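PDB 1V8P: exonuclease VapC9 from Pyrobaculum aerophilum, which acts as a magnesium-dependent nuclease of the PIN-domain family with slow exonuclease activity on single-stranded DNA, and is the probable toxin of a toxin-antitoxin pair. Local coordinates for residues Trp47-His58 and Val89-Asp98; Arg111-Ala121 and Asp135-Lys143. The protein carries 1 engineered substitution. One frame throughout, in Å; residues are numbered along the deposited sequence.

Contact 1: Trp47-His58 and Val89-Asp98; sequences WIKHREKLAILH and VLSSFKVLED
A55 and I56 run parallel to K94 and V95, with I56 N bonded to K94 O at 2.9 Å and L96 N to I56 O at 3.0 Å; a weak K94 N to L54 O bond opens the pairing. This is the edge of the parallel sheet of the PIN domain: within this chain strand 94-95 is outermost, and strand 54-56 pairs with strand 30-32 along its other edge. F93 packs against W47, L54 and I56. The six-membered ring of W47 meets it obliquely, planes 48° apart, with W47 CH2 3.4 Å from F93 CE1. L54 CB and I56 CG2 reach the F93 ring at its CE2-CD2 side. I56 carries CG1 between its backbone N and carbonyl carbon (chi1 58°), and from there CG1 and CD1 meet V95 CG2. A55 CB, on the other face of the sheet, packs against L96 CD2. R51 NE donates to S92 O in the carbonyl plane, on a lone pair, and a water bridges R51 O to that same oxygen. At the far end H58 ND1 bonds to D98 OD1 of the second subunit and D98 OD1 to H58 ND1 there, D98 OD2 also bonding to its Y62 OH, and the two H58 rings stack across the interface. V95 CG1 sits over the centre of the H58 ring, while D98 OD2 lies in the ring plane at the edge, 3.2 Å from H58 CD2.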
loop_
_atom_site.group_PDB
_atom_site.type_symbol
_atom_site.label_atom_id
_atom_site.label_comp_id
_atom_site.label_asym_id
_atom_site.label_seq_id
_atom_site.Cartn_x
_atom_site.Cartn_y
_atom_site.Cartn_z
ATOM N N TRP C 47 -28.619 10.046 -7.507
ATOM C CA TRP C 47 -28.687 8.602 -7.718
ATOM C C TRP C 47 -29.499 7.795 -6.698
ATOM O O TRP C 47 -29.839 6.634 -6.953
ATOM C CB TRP C 47 -27.271 8.014 -7.811
ATOM C CG TRP C 47 -26.394 8.293 -6.619
ATOM C CD1 TRP C 47 -25.520 9.339 -6.461
ATOM C CD2 TRP C 47 -26.325 7.531 -5.409
ATOM N NE1 TRP C 47 -24.915 9.273 -5.225
ATOM C CE2 TRP C 47 -25.390 8.175 -4.559
ATOM C CE3 TRP C 47 -26.963 6.368 -4.956
ATOM C CZ2 TRP C 47 -25.079 7.691 -3.284
ATOM C CZ3 TRP C 47 -26.654 5.886 -3.684
ATOM C CH2 TRP C 47 -25.718 6.551 -2.863
ATOM N N ILE C 48 -29.822 8.400 -5.558
ATOM C CA ILE C 48 -30.577 7.702 -4.529
ATOM C C ILE C 48 -31.809 6.966 -5.071
ATOM O O ILE C 48 -32.032 5.799 -4.742
ATOM C CB ILE C 48 -31.004 8.671 -3.401
ATOM C CG1 ILE C 48 -31.569 7.886 -2.214
ATOM C CG2 ILE C 48 -32.043 9.650 -3.911
ATOM C CD1 ILE C 48 -30.613 6.842 -1.646
ATOM N N LYS C 49 -32.600 7.624 -5.916
ATOM C CA LYS C 49 -33.798 6.992 -6.469
ATOM C C LYS C 49 -33.501 5.945 -7.535
ATOM O O LYS C 49 -34.420 5.429 -8.169
ATOM C CB LYS C 49 -34.737 8.041 -7.057
ATOM C CG LYS C 49 -35.356 8.965 -6.036
ATOM C CD LYS C 49 -36.566 9.688 -6.623
ATOM C CE LYS C 49 -37.153 10.698 -5.645
ATOM N NZ LYS C 49 -36.182 11.799 -5.355
ATOM N N HIS C 50 -32.219 5.646 -7.740
ATOM C CA HIS C 50 -31.803 4.649 -8.728
ATOM C C HIS C 50 -31.034 3.538 -8.017
ATOM O O HIS C 50 -30.638 2.545 -8.628
ATOM C CB HIS C 50 -30.898 5.285 -9.789
ATOM C CG HIS C 50 -31.599 6.246 -10.700
ATOM N ND1 HIS C 50 -32.414 5.835 -11.737
ATOM C CD2 HIS C 50 -31.613 7.599 -10.729
ATOM C CE1 HIS C 50 -32.896 6.893 -12.363
ATOM N NE2 HIS C 50 -32.427 7.977 -11.771
ATOM N N ARG C 51 -30.835 3.713 -6.717
ATOM C CA ARG C 51 -30.091 2.755 -5.910
ATOM C C ARG C 51 -30.247 1.278 -6.266
ATOM O O ARG C 51 -29.273 0.534 -6.210
ATOM C CB ARG C 51 -30.421 2.936 -4.423
ATOM C CG ARG C 51 -31.811 2.482 -4.030
ATOM C CD ARG C 51 -32.111 2.871 -2.595
ATOM N NE ARG C 51 -31.398 2.030 -1.644
ATOM C CZ ARG C 51 -31.992 1.112 -0.888
ATOM N NH1 ARG C 51 -33.302 0.934 -0.989
ATOM N NH2 ARG C 51 -31.288 0.373 -0.030
ATOM N N GLU C 52 -31.447 0.835 -6.627
ATOM C CA GLU C 52 -31.593 -0.583 -6.929
ATOM C C GLU C 52 -30.747 -0.978 -8.141
ATOM O O GLU C 52 -30.487 -2.160 -8.382
ATOM C CB GLU C 52 -33.068 -0.961 -7.145
ATOM C CG GLU C 52 -33.666 -0.693 -8.530
ATOM C CD GLU C 52 -33.999 0.767 -8.772
ATOM O OE1 GLU C 52 -34.104 1.524 -7.774
ATOM O OE2 GLU C 52 -34.168 1.149 -9.959
ATOM N N LYS C 53 -30.296 0.025 -8.884
ATOM C CA LYS C 53 -29.484 -0.220 -10.061
ATOM C C LYS C 53 -27.989 -0.348 -9.774
ATOM O O LYS C 53 -27.249 -0.912 -10.582
ATOM C CB LYS C 53 -29.737 0.881 -11.094
ATOM C CG LYS C 53 -30.954 0.597 -11.947
ATOM C CD LYS C 53 -31.171 1.603 -13.071
ATOM C CE LYS C 53 -31.834 2.866 -12.563
ATOM N NZ LYS C 53 -32.745 3.466 -13.583
ATOM N N LEU C 54 -27.557 0.152 -8.618
ATOM C CA LEU C 54 -26.142 0.101 -8.242
ATOM C C LEU C 54 -25.788 -0.951 -7.207
ATOM O O LEU C 54 -26.567 -1.254 -6.317
ATOM C CB LEU C 54 -25.667 1.451 -7.701
ATOM C CG LEU C 54 -26.033 2.756 -8.402
ATOM C CD1 LEU C 54 -26.032 2.567 -9.918
ATOM C CD2 LEU C 54 -27.398 3.204 -7.892
ATOM N N ALA C 55 -24.582 -1.490 -7.333
ATOM C CA ALA C 55 -24.081 -2.484 -6.398
ATOM C C ALA C 55 -22.585 -2.279 -6.138
ATOM O O ALA C 55 -21.909 -1.554 -6.860
ATOM C CB ALA C 55 -24.334 -3.877 -6.935
ATOM N N ILE C 56 -22.094 -2.924 -5.088
ATOM C CA ILE C 56 -20.695 -2.873 -4.676
ATOM C C ILE C 56 -20.339 -4.284 -4.281
ATOM O O ILE C 56 -21.188 -5.172 -4.275
ATOM C CB ILE C 56 -20.469 -2.001 -3.404
ATOM C CG1 ILE C 56 -21.328 -2.549 -2.256
ATOM C CG2 ILE C 56 -20.732 -0.533 -3.697
ATOM C CD1 ILE C 56 -21.393 -1.667 -1.041
ATOM N N LEU C 57 -19.079 -4.491 -3.945
ATOM C CA LEU C 57 -18.628 -5.793 -3.503
ATOM C C LEU C 57 -18.391 -5.610 -2.000
ATOM O O LEU C 57 -18.390 -4.481 -1.512
ATOM C CB LEU C 57 -17.316 -6.159 -4.200
ATOM C CG LEU C 57 -17.224 -6.215 -5.725
ATOM C CD1 LEU C 57 -15.836 -6.728 -6.124
ATOM C CD2 LEU C 57 -18.266 -7.134 -6.280
ATOM N N HIS C 58 -18.203 -6.686 -1.247
ATOM C CA HIS C 58 -17.932 -6.508 0.176
ATOM C C HIS C 58 -16.644 -5.681 0.293
ATOM O O HIS C 58 -16.535 -4.784 1.140
ATOM C CB HIS C 58 -17.724 -7.858 0.865
ATOM C CG HIS C 58 -18.981 -8.639 1.079
ATOM N ND1 HIS C 58 -19.924 -8.297 2.029
ATOM C CD2 HIS C 58 -19.451 -9.751 0.465
ATOM C CE1 HIS C 58 -20.918 -9.165 1.992
ATOM N NE2 HIS C 58 -20.656 -10.058 1.052
ATOM N N VAL C 89 -24.345 6.029 3.096
ATOM C CA VAL C 89 -24.153 5.938 1.659
ATOM C C VAL C 89 -23.923 4.477 1.274
ATOM O O VAL C 89 -24.534 3.980 0.339
ATOM C CB VAL C 89 -22.953 6.768 1.221
ATOM C CG1 VAL C 89 -22.635 6.488 -0.232
ATOM C CG2 VAL C 89 -23.244 8.247 1.446
ATOM N N LEU C 90 -23.061 3.784 2.005
ATOM C CA LEU C 90 -22.787 2.388 1.690
ATOM C C LEU C 90 -23.982 1.483 1.916
ATOM O O LEU C 90 -24.145 0.486 1.222
ATOM C CB LEU C 90 -21.604 1.859 2.509
ATOM C CG LEU C 90 -20.219 2.312 2.060
ATOM C CD1 LEU C 90 -19.174 1.851 3.067
ATOM C CD2 LEU C 90 -19.921 1.734 0.687
ATOM N N SER C 91 -24.820 1.820 2.885
ATOM C CA SER C 91 -25.973 0.983 3.174
ATOM C C SER C 91 -26.980 0.986 2.024
ATOM O O SER C 91 -27.783 0.066 1.896
ATOM C CB SER C 91 -26.656 1.459 4.456
ATOM O OG SER C 91 -27.308 2.701 4.265
ATOM N N SER C 92 -26.923 2.015 1.182
ATOM C CA SER C 92 -27.843 2.146 0.054
ATOM C C SER C 92 -27.607 1.192 -1.111
ATOM O O SER C 92 -28.480 1.030 -1.962
ATOM C CB SER C 92 -27.810 3.576 -0.483
ATOM O OG SER C 92 -28.055 4.510 0.551
ATOM N N PHE C 93 -26.438 0.557 -1.145
ATOM C CA PHE C 93 -26.075 -0.336 -2.236
ATOM C C PHE C 93 -26.286 -1.800 -1.994
ATOM O O PHE C 93 -26.187 -2.266 -0.869
ATOM C CB PHE C 93 -24.607 -0.145 -2.608
ATOM C CG PHE C 93 -24.292 1.205 -3.167
ATOM C CD1 PHE C 93 -24.363 2.337 -2.371
ATOM C CD2 PHE C 93 -23.909 1.345 -4.497
ATOM C CE1 PHE C 93 -24.055 3.594 -2.891
ATOM C CE2 PHE C 93 -23.603 2.591 -5.020
ATOM C CZ PHE C 93 -23.675 3.715 -4.216
ATOM N N LYS C 94 -26.552 -2.519 -3.080
ATOM C CA LYS C 94 -26.741 -3.960 -3.054
ATOM C C LYS C 94 -25.312 -4.493 -3.030
ATOM O O LYS C 94 -24.440 -3.946 -3.696
ATOM C CB LYS C 94 -27.442 -4.421 -4.339
ATOM C CG LYS C 94 -28.295 -5.679 -4.211
ATOM C CD LYS C 94 -27.490 -6.945 -3.887
ATOM C CE LYS C 94 -28.397 -8.190 -3.856
ATOM N NZ LYS C 94 -27.661 -9.456 -3.552
ATOM N N VAL C 95 -25.062 -5.544 -2.265
ATOM C CA VAL C 95 -23.728 -6.102 -2.183
ATOM C C VAL C 95 -23.706 -7.449 -2.881
ATOM O O VAL C 95 -24.488 -8.334 -2.552
ATOM C CB VAL C 95 -23.302 -6.268 -0.706
ATOM C CG1 VAL C 95 -21.873 -6.770 -0.602
ATOM C CG2 VAL C 95 -23.453 -4.938 0.006
ATOM N N LEU C 96 -22.810 -7.600 -3.851
ATOM C CA LEU C 96 -22.704 -8.851 -4.584
ATOM C C LEU C 96 -21.853 -9.842 -3.819
ATOM O O LEU C 96 -21.199 -9.485 -2.847
ATOM C CB LEU C 96 -22.096 -8.603 -5.969
ATOM C CG LEU C 96 -22.796 -7.452 -6.697
ATOM C CD1 LEU C 96 -22.265 -7.329 -8.109
ATOM C CD2 LEU C 96 -24.296 -7.696 -6.691
ATOM N N GLU C 97 -21.869 -11.091 -4.269
ATOM C CA GLU C 97 -21.092 -12.149 -3.632
ATOM C C GLU C 97 -19.636 -12.001 -3.992
ATOM O O GLU C 97 -19.295 -11.398 -4.999
ATOM C CB GLU C 97 -21.547 -13.531 -4.109
ATOM C CG GLU C 97 -23.005 -13.879 -3.866
ATOM C CD GLU C 97 -23.303 -15.353 -4.162
ATOM O OE1 GLU C 97 -22.815 -15.887 -5.192
ATOM O OE2 GLU C 97 -24.032 -15.980 -3.362
ATOM N N ASP C 98 -18.767 -12.572 -3.189
ATOM C CA ASP C 98 -17.353 -12.505 -3.502
ATOM C C ASP C 98 -17.059 -13.387 -4.705
ATOM O O ASP C 98 -17.634 -14.457 -4.862
ATOM C CB ASP C 98 -16.519 -12.968 -2.309
ATOM C CG ASP C 98 -16.752 -12.112 -1.081
ATOM O OD1 ASP C 98 -16.691 -12.666 0.033
ATOM O OD2 ASP C 98 -16.996 -10.894 -1.234
HETATM O O HOH W 1 -29.333 -0.874 -4.050
#

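Contact 2: Arg111-Ala121 and Asp135-Lys143; sequences RGLTFYDASYA and DRELLAKTK
The side chains of D117 and D135 cross at about a right angle, carboxylate planes 62° apart, with D117 OD1 standing 3.4 Å from D135 OD2. Both are predicted magnesium ligands, as is D33, consistent with the acidic metal site of PIN-domain nucleases. D135 also caps helix 136-141: its OD1 accepts from E137 N, which comes in from above the carboxylate plane. Beneath the acids, L138 packs between helices 115-121 and 136-141, whose axes cross at -42° and approach to 10.5 Å. Its CD2 contacts D117 O and CB, and meets L113 CD1 at about a right angle between the side chains. A121 CB packs on T142 OG1, whose hydroxyl donates back to L138 O. On the flank away from D117 and D135, K141 extends beyond CG (chi2 to chi4 all near 180°) past L113, which runs the opposite way, and delivers NZ to R111 O at 2.6 Å, nearly in line with the carbonyl, and weakly to G112 O; NZ also forms a salt bridge with E137 OE2. R111 reaches back the other way, its NH1 making a weak bond to K141 O at 2.7 Å, while NH2 is bridged to E125. The two acceptor oxygens of D117 and D135 make no bond with each other, a spacing consistent with both serving a shared magnesium ion; in this assembly R73 of the third subunit forms a salt bridge with D135 OD2.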
loop_
_atom_site.group_PDB
_atom_site.type_symbol
_atom_site.label_atom_id
_atom_site.label_comp_id
_atom_site.label_asym_id
_atom_site.label_seq_id
_atom_site.Cartn_x
_atom_site.Cartn_y
_atom_site.Cartn_z
ATOM N N ARG C 111 -4.136 -8.556 -17.122
ATOM C CA ARG C 111 -4.257 -7.142 -17.464
ATOM C C ARG C 111 -3.334 -6.221 -16.665
ATOM O O ARG C 111 -3.372 -4.998 -16.827
ATOM C CB ARG C 111 -5.707 -6.710 -17.297
ATOM C CG ARG C 111 -6.681 -7.764 -17.805
ATOM C CD ARG C 111 -8.118 -7.313 -17.733
ATOM N NE ARG C 111 -9.032 -8.366 -18.165
ATOM C CZ ARG C 111 -10.341 -8.197 -18.312
ATOM N NH1 ARG C 111 -10.893 -7.008 -18.061
ATOM N NH2 ARG C 111 -11.101 -9.210 -18.712
ATOM N N GLY C 112 -2.487 -6.796 -15.817
ATOM C CA GLY C 112 -1.602 -5.962 -15.027
ATOM C C GLY C 112 -2.367 -5.036 -14.085
ATOM O O GLY C 112 -2.223 -3.817 -14.128
ATOM N N LEU C 113 -3.197 -5.634 -13.239
ATOM C CA LEU C 113 -3.979 -4.901 -12.263
ATOM C C LEU C 113 -3.678 -5.492 -10.899
ATOM O O LEU C 113 -3.145 -6.598 -10.798
ATOM C CB LEU C 113 -5.468 -5.077 -12.527
ATOM C CG LEU C 113 -6.117 -4.399 -13.723
ATOM C CD1 LEU C 113 -7.500 -4.977 -13.912
ATOM C CD2 LEU C 113 -6.168 -2.893 -13.494
ATOM N N THR C 114 -4.014 -4.755 -9.848
ATOM C CA THR C 114 -3.818 -5.262 -8.499
ATOM C C THR C 114 -4.935 -6.281 -8.338
ATOM O O THR C 114 -5.921 -6.242 -9.081
ATOM C CB THR C 114 -4.053 -4.184 -7.439
ATOM O OG1 THR C 114 -5.339 -3.593 -7.661
ATOM C CG2 THR C 114 -2.968 -3.129 -7.485
ATOM N N PHE C 115 -4.804 -7.181 -7.375
ATOM C CA PHE C 115 -5.862 -8.148 -7.167
ATOM C C PHE C 115 -7.153 -7.411 -6.780
ATOM O O PHE C 115 -8.241 -7.823 -7.139
ATOM C CB PHE C 115 -5.466 -9.131 -6.066
ATOM C CG PHE C 115 -6.547 -10.115 -5.719
ATOM C CD1 PHE C 115 -6.510 -11.416 -6.218
ATOM C CD2 PHE C 115 -7.602 -9.739 -4.909
ATOM C CE1 PHE C 115 -7.515 -12.331 -5.909
ATOM C CE2 PHE C 115 -8.610 -10.641 -4.595
ATOM C CZ PHE C 115 -8.566 -11.945 -5.097
ATOM N N TYR C 116 -7.024 -6.308 -6.055
ATOM C CA TYR C 116 -8.202 -5.558 -5.632
ATOM C C TYR C 116 -8.949 -5.001 -6.826
ATOM O O TYR C 116 -10.129 -5.265 -6.975
ATOM C CB TYR C 116 -7.815 -4.432 -4.672
ATOM C CG TYR C 116 -7.307 -4.936 -3.355
ATOM C CD1 TYR C 116 -8.152 -5.588 -2.468
ATOM C CD2 TYR C 116 -5.968 -4.784 -2.992
ATOM C CE1 TYR C 116 -7.684 -6.078 -1.240
ATOM C CE2 TYR C 116 -5.491 -5.273 -1.768
ATOM C CZ TYR C 116 -6.361 -5.919 -0.894
ATOM O OH TYR C 116 -5.914 -6.388 0.329
ATOM N N ASP C 117 -8.265 -4.246 -7.683
ATOM C CA ASP C 117 -8.899 -3.691 -8.875
ATOM C C ASP C 117 -9.420 -4.798 -9.818
ATOM O O ASP C 117 -10.440 -4.620 -10.458
ATOM C CB ASP C 117 -7.915 -2.771 -9.621
ATOM C CG ASP C 117 -7.697 -1.424 -8.904
ATOM O OD1 ASP C 117 -6.676 -0.750 -9.179
ATOM O OD2 ASP C 117 -8.547 -1.031 -8.067
ATOM N N ALA C 118 -8.743 -5.944 -9.883
ATOM C CA ALA C 118 -9.176 -7.039 -10.754
ATOM C C ALA C 118 -10.464 -7.679 -10.274
ATOM O O ALA C 118 -11.191 -8.284 -11.072
ATOM C CB ALA C 118 -8.099 -8.095 -10.877
ATOM N N SER C 119 -10.749 -7.561 -8.980
ATOM C CA SER C 119 -11.975 -8.119 -8.431
ATOM C C SER C 119 -13.149 -7.389 -9.097
ATOM O O SER C 119 -14.178 -7.990 -9.433
ATOM C CB SER C 119 -12.011 -7.926 -6.908
ATOM O OG SER C 119 -11.015 -8.704 -6.268
ATOM N N TYR C 120 -12.971 -6.090 -9.307
ATOM C CA TYR C 120 -13.996 -5.276 -9.943
ATOM C C TYR C 120 -14.177 -5.568 -11.440
ATOM O O TYR C 120 -15.305 -5.703 -11.916
ATOM C CB TYR C 120 -13.681 -3.800 -9.733
ATOM C CG TYR C 120 -13.861 -3.398 -8.294
ATOM C CD1 TYR C 120 -12.776 -3.371 -7.408
ATOM C CD2 TYR C 120 -15.134 -3.080 -7.802
ATOM C CE1 TYR C 120 -12.951 -3.034 -6.079
ATOM C CE2 TYR C 120 -15.323 -2.742 -6.476
ATOM C CZ TYR C 120 -14.229 -2.716 -5.611
ATOM O OH TYR C 120 -14.409 -2.354 -4.294
ATOM N N ALA C 121 -13.071 -5.670 -12.169
ATOM C CA ALA C 121 -13.106 -5.951 -13.593
ATOM C C ALA C 121 -13.783 -7.300 -13.843
ATOM O O ALA C 121 -14.665 -7.419 -14.697
ATOM C CB ALA C 121 -11.672 -5.959 -14.160
ATOM N N ASP C 135 -10.880 5.384 -11.475
ATOM C CA ASP C 135 -9.502 4.997 -11.841
ATOM C C ASP C 135 -9.300 4.818 -13.354
ATOM O O ASP C 135 -9.836 3.891 -13.958
ATOM C CB ASP C 135 -9.119 3.702 -11.089
ATOM C CG ASP C 135 -7.713 3.194 -11.437
ATOM O OD1 ASP C 135 -7.026 3.809 -12.272
ATOM O OD2 ASP C 135 -7.290 2.169 -10.872
ATOM N N ARG C 136 -8.510 5.704 -13.952
ATOM C CA ARG C 136 -8.249 5.668 -15.391
ATOM C C ARG C 136 -7.760 4.312 -15.887
ATOM O O ARG C 136 -8.181 3.837 -16.937
ATOM C CB ARG C 136 -7.218 6.734 -15.789
ATOM C CG ARG C 136 -7.568 8.165 -15.395
ATOM C CD ARG C 136 -8.948 8.537 -15.862
ATOM N NE ARG C 136 -9.805 8.962 -14.762
ATOM C CZ ARG C 136 -11.040 9.428 -14.927
ATOM N NH1 ARG C 136 -11.550 9.522 -16.154
ATOM N NH2 ARG C 136 -11.763 9.810 -13.876
ATOM N N GLU C 137 -6.866 3.686 -15.137
ATOM C CA GLU C 137 -6.336 2.397 -15.532
ATOM C C GLU C 137 -7.485 1.390 -15.618
ATOM O O GLU C 137 -7.602 0.679 -16.609
ATOM C CB GLU C 137 -5.253 1.971 -14.538
ATOM C CG GLU C 137 -4.036 1.240 -15.126
ATOM C CD GLU C 137 -3.566 1.794 -16.472
ATOM O OE1 GLU C 137 -3.706 3.009 -16.730
ATOM O OE2 GLU C 137 -3.031 1.006 -17.278
ATOM N N LEU C 138 -8.360 1.349 -14.616
ATOM C CA LEU C 138 -9.480 0.401 -14.651
ATOM C C LEU C 138 -10.415 0.678 -15.832
ATOM O O LEU C 138 -10.853 -0.240 -16.522
ATOM C CB LEU C 138 -10.296 0.457 -13.354
ATOM C CG LEU C 138 -10.169 -0.651 -12.300
ATOM C CD1 LEU C 138 -11.304 -0.454 -11.295
ATOM C CD2 LEU C 138 -10.252 -2.053 -12.920
ATOM N N LEU C 139 -10.731 1.949 -16.048
ATOM C CA LEU C 139 -11.593 2.319 -17.157
ATOM C C LEU C 139 -11.005 1.743 -18.442
ATOM O O LEU C 139 -11.723 1.272 -19.317
ATOM C CB LEU C 139 -11.677 3.837 -17.273
ATOM C CG LEU C 139 -12.514 4.579 -16.230
ATOM C CD1 LEU C 139 -12.014 6.016 -16.073
ATOM C CD2 LEU C 139 -13.970 4.559 -16.651
ATOM N N ALA C 140 -9.686 1.767 -18.541
ATOM C CA ALA C 140 -9.019 1.278 -19.732
ATOM C C ALA C 140 -9.103 -0.233 -19.926
ATOM O O ALA C 140 -9.345 -0.708 -21.031
ATOM C CB ALA C 140 -7.544 1.709 -19.713
ATOM N N LYS C 141 -8.910 -0.982 -18.852
ATOM C CA LYS C 141 -8.892 -2.423 -18.952
ATOM C C LYS C 141 -10.186 -3.166 -18.624
ATOM O O LYS C 141 -10.204 -4.395 -18.570
ATOM C CB LYS C 141 -7.734 -2.931 -18.101
ATOM C CG LYS C 141 -6.411 -2.252 -18.477
ATOM C CD LYS C 141 -5.256 -2.662 -17.576
ATOM C CE LYS C 141 -3.945 -2.063 -18.052
ATOM N NZ LYS C 141 -2.814 -2.439 -17.148
ATOM N N THR C 142 -11.263 -2.422 -18.420
ATOM C CA THR C 142 -12.545 -3.017 -18.109
ATOM C C THR C 142 -13.579 -2.593 -19.151
ATOM O O THR C 142 -14.027 -1.449 -19.179
ATOM C CB THR C 142 -13.045 -2.598 -16.705
ATOM O OG1 THR C 142 -12.033 -2.882 -15.738
ATOM C CG2 THR C 142 -14.313 -3.372 -16.333
ATOM N N LYS C 143 -13.966 -3.548 -19.988
ATOM C CA LYS C 143 -14.926 -3.314 -21.050
ATOM C C LYS C 143 -16.259 -2.784 -20.574
ATOM O O LYS C 143 -16.926 -3.410 -19.759
ATOM C CB LYS C 143 -15.125 -4.610 -21.835
ATOM C CG LYS C 143 -13.800 -5.232 -22.216
ATOM C CD LYS C 143 -13.965 -6.471 -23.044
ATOM C CE LYS C 143 -12.703 -7.334 -22.930
ATOM N NZ LYS C 143 -11.462 -6.497 -23.033
#

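Both contacts belong to one PIN domain, on opposite sides of its centre, their own centres 19 Å apart. Contact 1 is partly buried and builds the sheet edge from main-chain bonds and apolar side chains; contact 2 is buried and joins two helices through a leucine, with charged groups at both flanks. They meet through L57 of segment 47-58, which packs on S119 and Y120 of helix 115-127, so the helix that forms one side of contact 2 also packs against contact 1. Contact 1 reaches the second subunit with its H58 and D98, whereas contact 2 touches all three other subunits and holds two of the three predicted magnesium ligands.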